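Local coordinates for protein uricase (Bacillus fastidiosus, PDB 4R8X) that probably catalyses the oxidation of urate to 5-hydroxyisourate by molecular oxygen, the first step of urate degradation to allantoin, at residues A45-K50 / D70-F75; R196-F201 / K242-L247. One frame throughout, in Å; residues are numbered along the deposited sequence.

Contact 1 of 2, residues A45-K50 / D70-F75; sequences AKVALK and DSMKNF
M72 reaches from helix 69-82 to strand 40-50, its sulfur and methyl landing beside V47 and L49. This is helix-on-sheet packing of the tunnelling (T-) fold used by uricases, in which helices layer against an antiparallel sheet. No hydrogen bond joins the two segments, so apolar surface alone makes the contact. Beyond CG the M72 chain is extended (chi2 -180°), which spans the 7.7 Å between the CA atoms of V47 and M72. V47 crosses the shaft of the methionine, V47 CG1 being 4.0 Å from both M72 CB and M72 SD. L49 instead comes end-on, tip to tip, with L49 CD1 3.5 Å from M72 CE, a close fit for two methyl groups, while L49 CG sits 3.9 Å from M72 SD. With an alanine here in place of L49, the M72 methyl would probably lose its facing partner and be left with room to swing. Y7 of strand 5-17 and V67 also touch both L49 and M72, so the buried cluster is shared with the neighbouring strand and the loop before the helix. Elsewhere on the helix, N74 ND2 is hydrogen-bonded to Y187 O and T189 OG1 of a second subunit. The same N74 amide accepts from K73: K73 NZ lies 2.7 Å from N74 OD1, tilted 34° from the carbonyl plane.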
ATOM      1  N   ALA D  45      -0.640  19.050   0.666  1.00 10.16           N
ATOM      2  CA  ALA D  45       0.031  19.942   1.604  1.00 11.24           C
ATOM      3  C   ALA D  45      -0.170  19.526   3.058  1.00 11.56           C
ATOM      4  O   ALA D  45      -1.193  18.943   3.421  1.00 11.70           O
ATOM      5  CB  ALA D  45      -0.431  21.385   1.399  1.00 12.77           C
ATOM      6  N   LYS D  46       0.815  19.856   3.890  1.00 12.15           N
ATOM      7  CA  LYS D  46       0.780  19.567   5.316  1.00 12.29           C
ATOM      8  C   LYS D  46       1.264  20.805   6.044  1.00 13.11           C
ATOM      9  O   LYS D  46       2.385  21.274   5.814  1.00 13.90           O
ATOM     10  CB  LYS D  46       1.687  18.379   5.639  1.00 13.54           C
ATOM     11  CG  LYS D  46       1.639  17.930   7.088  1.00 14.95           C
ATOM     12  CD  LYS D  46       2.562  16.740   7.318  1.00 18.14           C
ATOM     13  CE  LYS D  46       2.460  16.224   8.742  1.00 21.46           C
ATOM     14  NZ  LYS D  46       2.948  14.815   8.816  1.00 22.42           N
ATOM     15  N   VAL D  47       0.413  21.339   6.911  1.00 11.81           N
ATOM     16  CA  VAL D  47       0.741  22.566   7.636  1.00 11.62           C
ATOM     17  C   VAL D  47       0.874  22.296   9.120  1.00 12.04           C
ATOM     18  O   VAL D  47       0.070  21.567   9.695  1.00 12.73           O
ATOM     19  CB  VAL D  47      -0.314  23.684   7.405  1.00 12.45           C
ATOM     20  CG1 VAL D  47      -1.729  23.221   7.769  1.00 13.90           C
ATOM     21  CG2 VAL D  47       0.066  24.955   8.170  1.00 12.84           C
ATOM     22  N   ALA D  48       1.912  22.873   9.730  1.00 11.28           N
ATOM     23  CA  ALA D  48       2.107  22.803  11.169  1.00 11.22           C
ATOM     24  C   ALA D  48       2.240  24.216  11.712  1.00 11.14           C
ATOM     25  O   ALA D  48       3.002  25.021  11.162  1.00 12.16           O
ATOM     26  CB  ALA D  48       3.355  21.994  11.502  1.00 12.79           C
ATOM     27  N   LEU D  49       1.487  24.516  12.769  1.00 11.04           N
ATOM     28  CA  LEU D  49       1.587  25.804  13.456  1.00 11.46           C
ATOM     29  C   LEU D  49       2.400  25.636  14.733  1.00 11.40           C
ATOM     30  O   LEU D  49       2.286  24.635  15.429  1.00 12.07           O
ATOM     31  CB  LEU D  49       0.191  26.330  13.790  1.00 12.97           C
ATOM     32  CG  LEU D  49      -0.826  26.410  12.654  1.00 13.60           C
ATOM     33  CD1 LEU D  49      -2.038  27.198  13.121  1.00 13.99           C
ATOM     34  CD2 LEU D  49      -0.236  27.031  11.395  1.00 13.78           C
ATOM     35  N   LYS D  50       3.219  26.634  15.051  1.00 11.94           N
ATOM     36  CA  LYS D  50       4.066  26.595  16.242  1.00 12.03           C
ATOM     37  C   LYS D  50       4.014  27.907  16.998  1.00 13.05           C
ATOM     38  O   LYS D  50       3.814  28.975  16.414  1.00 14.25           O
ATOM     39  CB  LYS D  50       5.524  26.333  15.864  1.00 13.91           C
ATOM     40  CG  LYS D  50       5.783  25.002  15.183  1.00 15.42           C
ATOM     41  CD  LYS D  50       7.232  24.897  14.724  1.00 16.93           C
ATOM     42  CE  LYS D  50       7.495  23.572  14.015  1.00 17.59           C
ATOM     43  NZ  LYS D  50       8.923  23.454  13.605  1.00 18.12           N
ATOM     44  N   ASP D  70      -9.493  22.381  10.568  1.00 15.02           N
ATOM     45  CA  ASP D  70     -10.343  22.542   9.400  1.00 16.28           C
ATOM     46  C   ASP D  70     -10.205  23.954   8.823  1.00 15.26           C
ATOM     47  O   ASP D  70     -10.196  24.143   7.606  1.00 15.84           O
ATOM     48  CB  ASP D  70     -11.792  22.234   9.758  1.00 18.64           C
ATOM     49  CG  ASP D  70     -12.730  22.411   8.595  1.00 22.10           C
ATOM     50  OD1 ASP D  70     -12.815  21.488   7.765  1.00 23.42           O
ATOM     51  OD2 ASP D  70     -13.394  23.468   8.518  1.00 24.04           O
ATOM     52  N   SER D  71     -10.083  24.943   9.702  1.00 14.71           N
ATOM     53  CA  SER D  71      -9.855  26.314   9.265  1.00 14.23           C
ATOM     54  C   SER D  71      -8.522  26.472   8.551  1.00 13.83           C
ATOM     55  O   SER D  71      -8.411  27.247   7.605  1.00 12.75           O
ATOM     56  CB  SER D  71      -9.931  27.269  10.455  1.00 14.95           C
ATOM     57  OG  SER D  71     -11.192  27.165  11.076  1.00 16.79           O
ATOM     58  N   MET D  72      -7.512  25.728   8.992  1.00 14.47           N
ATOM     59  CA  MET D  72      -6.217  25.741   8.310  1.00 13.65           C
ATOM     60  C   MET D  72      -6.339  25.229   6.888  1.00 12.55           C
ATOM     61  O   MET D  72      -5.715  25.765   5.965  1.00 12.03           O
ATOM     62  CB  MET D  72      -5.187  24.893   9.035  1.00 14.28           C
ATOM     63  CG  MET D  72      -4.912  25.298  10.449  1.00 15.22           C
ATOM     64  SD  MET D  72      -3.667  24.195  11.135  1.00 16.19           S
ATOM     65  CE  MET D  72      -4.057  24.378  12.860  1.00 15.64           C
ATOM     66  N   LYS D  73      -7.123  24.167   6.729  1.00 13.28           N
ATOM     67  CA  LYS D  73      -7.379  23.596   5.426  1.00 14.55           C
ATOM     68  C   LYS D  73      -8.039  24.630   4.510  1.00 13.88           C
ATOM     69  O   LYS D  73      -7.610  24.822   3.378  1.00 14.47           O
ATOM     70  CB  LYS D  73      -8.245  22.344   5.573  1.00 15.61           C
ATOM     71  CG  LYS D  73      -8.827  21.821   4.268  1.00 17.54           C
ATOM     72  CD  LYS D  73      -9.955  20.838   4.517  1.00 21.88           C
ATOM     73  CE  LYS D  73     -11.150  21.507   5.189  1.00 23.58           C
ATOM     74  NZ  LYS D  73     -11.967  22.363   4.293  1.00 25.78           N
ATOM     75  N   ASN D  74      -9.060  25.320   5.020  1.00 13.81           N
ATOM     76  CA  ASN D  74      -9.733  26.365   4.251  1.00 13.33           C
ATOM     77  C   ASN D  74      -8.774  27.488   3.873  1.00 12.60           C
ATOM     78  O   ASN D  74      -8.800  27.995   2.760  1.00 12.59           O
ATOM     79  CB  ASN D  74     -10.912  26.960   5.035  1.00 14.12           C
ATOM     80  CG  ASN D  74     -12.037  25.968   5.260  1.00 15.07           C
ATOM     81  OD1 ASN D  74     -12.194  25.011   4.506  1.00 15.25           O
ATOM     82  ND2 ASN D  74     -12.849  26.212   6.294  1.00 16.02           N
ATOM     83  N   PHE D  75      -7.925  27.871   4.818  1.00 11.47           N
ATOM     84  CA  PHE D  75      -6.925  28.911   4.591  1.00 13.24           C
ATOM     85  C   PHE D  75      -6.033  28.563   3.398  1.00 12.90           C
ATOM     86  O   PHE D  75      -5.813  29.392   2.505  1.00 12.50           O
ATOM     87  CB  PHE D  75      -6.083  29.058   5.856  1.00 13.49           C
ATOM     88  CG  PHE D  75      -5.234  30.308   5.911  1.00 14.23           C
ATOM     89  CD1 PHE D  75      -3.971  30.339   5.331  1.00 14.13           C
ATOM     90  CD2 PHE D  75      -5.679  31.433   6.594  1.00 13.91           C
ATOM     91  CE1 PHE D  75      -3.173  31.477   5.409  1.00 12.93           C
ATOM     92  CE2 PHE D  75      -4.886  32.571   6.673  1.00 14.17           C
ATOM     93  CZ  PHE D  75      -3.639  32.595   6.085  1.00 14.18           C
TER

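Contact 2 of 2, residues R196-F201 / K242-L247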
ATOM      1  N   ARG D 196      24.198  -7.862 -13.048  1.00 23.68           N
ATOM      2  CA  ARG D 196      22.795  -7.534 -13.253  1.00 22.08           C
ATOM      3  C   ARG D 196      22.677  -6.055 -13.592  1.00 19.71           C
ATOM      4  O   ARG D 196      23.545  -5.265 -13.235  1.00 21.13           O
ATOM      5  CB  ARG D 196      21.978  -7.839 -11.995  1.00 23.31           C
ATOM      6  CG  ARG D 196      21.975  -9.295 -11.580  1.00 23.76           C
ATOM      7  CD  ARG D 196      22.909  -9.527 -10.406  1.00 24.73           C
ATOM      8  NE  ARG D 196      22.407  -8.906  -9.188  1.00 25.95           N
ATOM      9  CZ  ARG D 196      23.165  -8.620  -8.137  1.00 27.43           C
ATOM     10  NH1 ARG D 196      24.460  -8.900  -8.167  1.00 28.20           N
ATOM     11  NH2 ARG D 196      22.634  -8.050  -7.064  1.00 27.80           N
ATOM     12  N   PRO D 197      21.598  -5.668 -14.282  1.00 17.91           N
ATOM     13  CA  PRO D 197      21.398  -4.247 -14.587  1.00 16.67           C
ATOM     14  C   PRO D 197      21.205  -3.444 -13.298  1.00 15.96           C
ATOM     15  O   PRO D 197      20.370  -3.803 -12.475  1.00 16.35           O
ATOM     16  CB  PRO D 197      20.106  -4.238 -15.420  1.00 17.40           C
ATOM     17  CG  PRO D 197      19.916  -5.652 -15.893  1.00 19.13           C
ATOM     18  CD  PRO D 197      20.544  -6.527 -14.853  1.00 18.10           C
ATOM     19  N   LEU D 198      21.983  -2.385 -13.111  1.00 14.92           N
ATOM     20  CA  LEU D 198      21.811  -1.535 -11.937  1.00 14.71           C
ATOM     21  C   LEU D 198      20.448  -0.836 -11.926  1.00 13.92           C
ATOM     22  O   LEU D 198      20.084  -0.135 -12.875  1.00 14.10           O
ATOM     23  CB  LEU D 198      22.932  -0.501 -11.855  1.00 15.48           C
ATOM     24  CG  LEU D 198      22.950   0.358 -10.589  1.00 16.76           C
ATOM     25  CD1 LEU D 198      23.101  -0.510  -9.348  1.00 17.43           C
ATOM     26  CD2 LEU D 198      24.057   1.400 -10.656  1.00 17.44           C
ATOM     27  N   TYR D 199      19.707  -1.036 -10.840  1.00 12.44           N
ATOM     28  CA  TYR D 199      18.357  -0.517 -10.715  1.00 12.14           C
ATOM     29  C   TYR D 199      18.336   0.313  -9.440  1.00 12.72           C
ATOM     30  O   TYR D 199      18.572  -0.207  -8.353  1.00 12.99           O
ATOM     31  CB  TYR D 199      17.361  -1.686 -10.671  1.00 11.69           C
ATOM     32  CG  TYR D 199      15.891  -1.308 -10.616  1.00 11.08           C
ATOM     33  CD1 TYR D 199      15.435  -0.070 -11.055  1.00 10.82           C
ATOM     34  CD2 TYR D 199      14.958  -2.205 -10.119  1.00 11.13           C
ATOM     35  CE1 TYR D 199      14.096   0.260 -10.995  1.00 10.85           C
ATOM     36  CE2 TYR D 199      13.619  -1.875 -10.047  1.00 13.22           C
ATOM     37  CZ  TYR D 199      13.201  -0.647 -10.490  1.00 12.50           C
ATOM     38  OH  TYR D 199      11.874  -0.327 -10.407  1.00 14.81           O
ATOM     39  N   ILE D 200      18.068   1.611  -9.588  1.00 12.26           N
ATOM     40  CA  ILE D 200      18.175   2.565  -8.482  1.00 13.22           C
ATOM     41  C   ILE D 200      16.904   3.381  -8.264  1.00 12.56           C
ATOM     42  O   ILE D 200      16.173   3.688  -9.210  1.00 13.27           O
ATOM     43  CB  ILE D 200      19.365   3.540  -8.679  1.00 14.44           C
ATOM     44  CG1 ILE D 200      19.142   4.431  -9.903  1.00 16.49           C
ATOM     45  CG2 ILE D 200      20.669   2.772  -8.829  1.00 15.43           C
ATOM     46  CD1 ILE D 200      20.246   5.472 -10.128  1.00 16.95           C
ATOM     47  N   PHE D 201      16.636   3.697  -7.001  1.00 11.35           N
ATOM     48  CA  PHE D 201      15.624   4.679  -6.625  1.00 11.33           C
ATOM     49  C   PHE D 201      16.399   5.882  -6.121  1.00 11.23           C
ATOM     50  O   PHE D 201      17.367   5.710  -5.372  1.00 11.98           O
ATOM     51  CB  PHE D 201      14.745   4.169  -5.479  1.00 11.77           C
ATOM     52  CG  PHE D 201      13.841   3.012  -5.838  1.00 12.95           C
ATOM     53  CD1 PHE D 201      13.889   2.394  -7.088  1.00 12.88           C
ATOM     54  CD2 PHE D 201      12.916   2.562  -4.915  1.00 13.26           C
ATOM     55  CE1 PHE D 201      13.049   1.327  -7.386  1.00 13.47           C
ATOM     56  CE2 PHE D 201      12.067   1.505  -5.212  1.00 14.10           C
ATOM     57  CZ  PHE D 201      12.136   0.890  -6.449  1.00 14.04           C
ATOM     58  N   LYS D 242      30.943   3.314 -10.829  1.00 24.20           N
ATOM     59  CA  LYS D 242      31.682   2.279 -10.114  1.00 23.98           C
ATOM     60  C   LYS D 242      30.888   1.814  -8.900  1.00 22.94           C
ATOM     61  O   LYS D 242      31.263   0.857  -8.220  1.00 23.84           O
ATOM     62  CB  LYS D 242      33.033   2.830  -9.655  1.00 25.10           C
ATOM     63  CG  LYS D 242      33.942   3.297 -10.783  1.00 26.11           C
ATOM     64  CD  LYS D 242      35.084   4.149 -10.233  1.00 27.31           C
ATOM     65  CE  LYS D 242      35.927   4.751 -11.348  1.00 28.74           C
ATOM     66  NZ  LYS D 242      36.793   5.841 -10.835  1.00 29.98           N
ATOM     67  N   SER D 243      29.797   2.521  -8.630  1.00 21.36           N
ATOM     68  CA  SER D 243      28.903   2.220  -7.521  1.00 20.89           C
ATOM     69  C   SER D 243      27.808   3.260  -7.550  1.00 18.77           C
ATOM     70  O   SER D 243      27.901   4.242  -8.285  1.00 17.25           O
ATOM     71  CB  SER D 243      29.622   2.312  -6.179  1.00 21.41           C
ATOM     72  OG  SER D 243      30.195   3.595  -6.011  1.00 21.23           O
ATOM     73  N   ILE D 244      26.766   3.046  -6.758  1.00 18.46           N
ATOM     74  CA  ILE D 244      25.748   4.072  -6.599  1.00 17.44           C
ATOM     75  C   ILE D 244      26.373   5.286  -5.918  1.00 16.87           C
ATOM     76  O   ILE D 244      26.063   6.427  -6.266  1.00 16.00           O
ATOM     77  CB  ILE D 244      24.553   3.559  -5.788  1.00 17.68           C
ATOM     78  CG1 ILE D 244      23.852   2.435  -6.542  1.00 17.93           C
ATOM     79  CG2 ILE D 244      23.564   4.682  -5.518  1.00 18.43           C
ATOM     80  CD1 ILE D 244      22.728   1.831  -5.766  1.00 19.93           C
ATOM     81  N   GLN D 245      27.257   5.034  -4.952  1.00 16.14           N
ATOM     82  CA  GLN D 245      27.977   6.102  -4.261  1.00 15.96           C
ATOM     83  C   GLN D 245      28.670   7.010  -5.264  1.00 15.80           C
ATOM     84  O   GLN D 245      28.507   8.225  -5.233  1.00 15.55           O
ATOM     85  CB  GLN D 245      29.024   5.527  -3.302  1.00 16.02           C
ATOM     86  CG  GLN D 245      28.452   4.894  -2.045  1.00 17.74           C
ATOM     87  CD  GLN D 245      28.178   3.409  -2.190  1.00 19.37           C
ATOM     88  OE1 GLN D 245      27.803   2.928  -3.265  1.00 19.99           O
ATOM     89  NE2 GLN D 245      28.365   2.670  -1.098  1.00 19.58           N
ATOM     90  N   HIS D 246      29.440   6.396  -6.155  1.00 15.24           N
ATOM     91  CA  HIS D 246      30.159   7.107  -7.199  1.00 16.07           C
ATOM     92  C   HIS D 246      29.195   7.841  -8.139  1.00 15.13           C
ATOM     93  O   HIS D 246      29.401   9.004  -8.476  1.00 14.95           O
ATOM     94  CB  HIS D 246      31.038   6.103  -7.949  1.00 17.95           C
ATOM     95  CG  HIS D 246      31.772   6.676  -9.120  1.00 20.71           C
ATOM     96  ND1 HIS D 246      31.536   6.266 -10.415  1.00 21.30           N
ATOM     97  CD2 HIS D 246      32.748   7.614  -9.193  1.00 22.02           C
ATOM     98  CE1 HIS D 246      32.333   6.928 -11.235  1.00 22.48           C
ATOM     99  NE2 HIS D 246      33.078   7.752 -10.518  1.00 23.09           N
ATOM    100  N   LEU D 247      28.129   7.162  -8.546  1.00 15.07           N
ATOM    101  CA  LEU D 247      27.132   7.765  -9.426  1.00 14.07           C
ATOM    102  C   LEU D 247      26.529   9.053  -8.871  1.00 14.23           C
ATOM    103  O   LEU D 247      26.474  10.070  -9.571  1.00 14.43           O
ATOM    104  CB  LEU D 247      26.033   6.755  -9.737  1.00 14.92           C
ATOM    105  CG  LEU D 247      24.814   7.289 -10.490  1.00 15.88           C
ATOM    106  CD1 LEU D 247      25.212   7.773 -11.883  1.00 17.37           C
ATOM    107  CD2 LEU D 247      23.758   6.210 -10.566  1.00 17.59           C
TER
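I244 overlaps I200 flank to flank, the two side chains sliding past each other in opposite directions, with I244 CD1 3.8 Å and I244 CG1 3.9 Å from I200 CG2. The pair joins the first turn of helix 244-258 to strand 198-208, helix-on-sheet packing in the C-terminal half of this T-fold uricase. I200 divides its two branches between two partners. Its CG1 stands between the backbone N and the carbonyl carbon (chi1 65°), leaving CG2 for I244 and sending CD1 onward to L247, where I200 CD1 meets L247 CD2 tip to tip at 3.6 Å. L198, two residues earlier, crosses I244 obliquely and more loosely, with L198 CD1 4.1 Å from I244 CG1. F236 of helix 225-238 touches L198, I200 and L247, extending the apolar layer into a second helix. The packing borders the predicted substrate site: I244 also lies against N271, predicted to bind urate and oxygen, and L198 against F179, predicted to bind urate. R196 and Q245, likewise predicted to bind urate, belong to the two segments themselves, so the hydrophobic contact probably helps set the spacing between the helix that carries Q245 and the loop, leading into the strand, that carries R196. Polar bonds within 242-247 cap the start of the helix. S243 is its N-cap, and H246 N donates to S243 OG over 2.9 Å in a nearly straight bond (165°). H246 ND1 accepts in turn from K242 N at 3.0 Å, the donor tilted 33° from the ring plane. The extended K242 side chain runs across the imidazole, K242 CD lying 4.0 Å above one face of the H246 ring, over its centre.

Contacts 1 and 2 lie on opposite sides of the chain's centre, about 39 Å apart between their centres and about 21 Å at their nearest atoms, without touching. They come in series along the chain, one in each half: 45-50 / 70-75 closes before 196-201 / 242-247 opens. Strands 40-50 and 198-208 nevertheless belong to one long antiparallel sheet, linked through strands 108-125, 143-153 and 156-173. Each contact thus seats a helix on its own part of the shared sheet, consistent with the paired T-fold domains of uricases. Both also touch the second subunit; R196 and Q245 of the predicted urate site lie in the segments of contact 2, while F179 and N271 adjoin it.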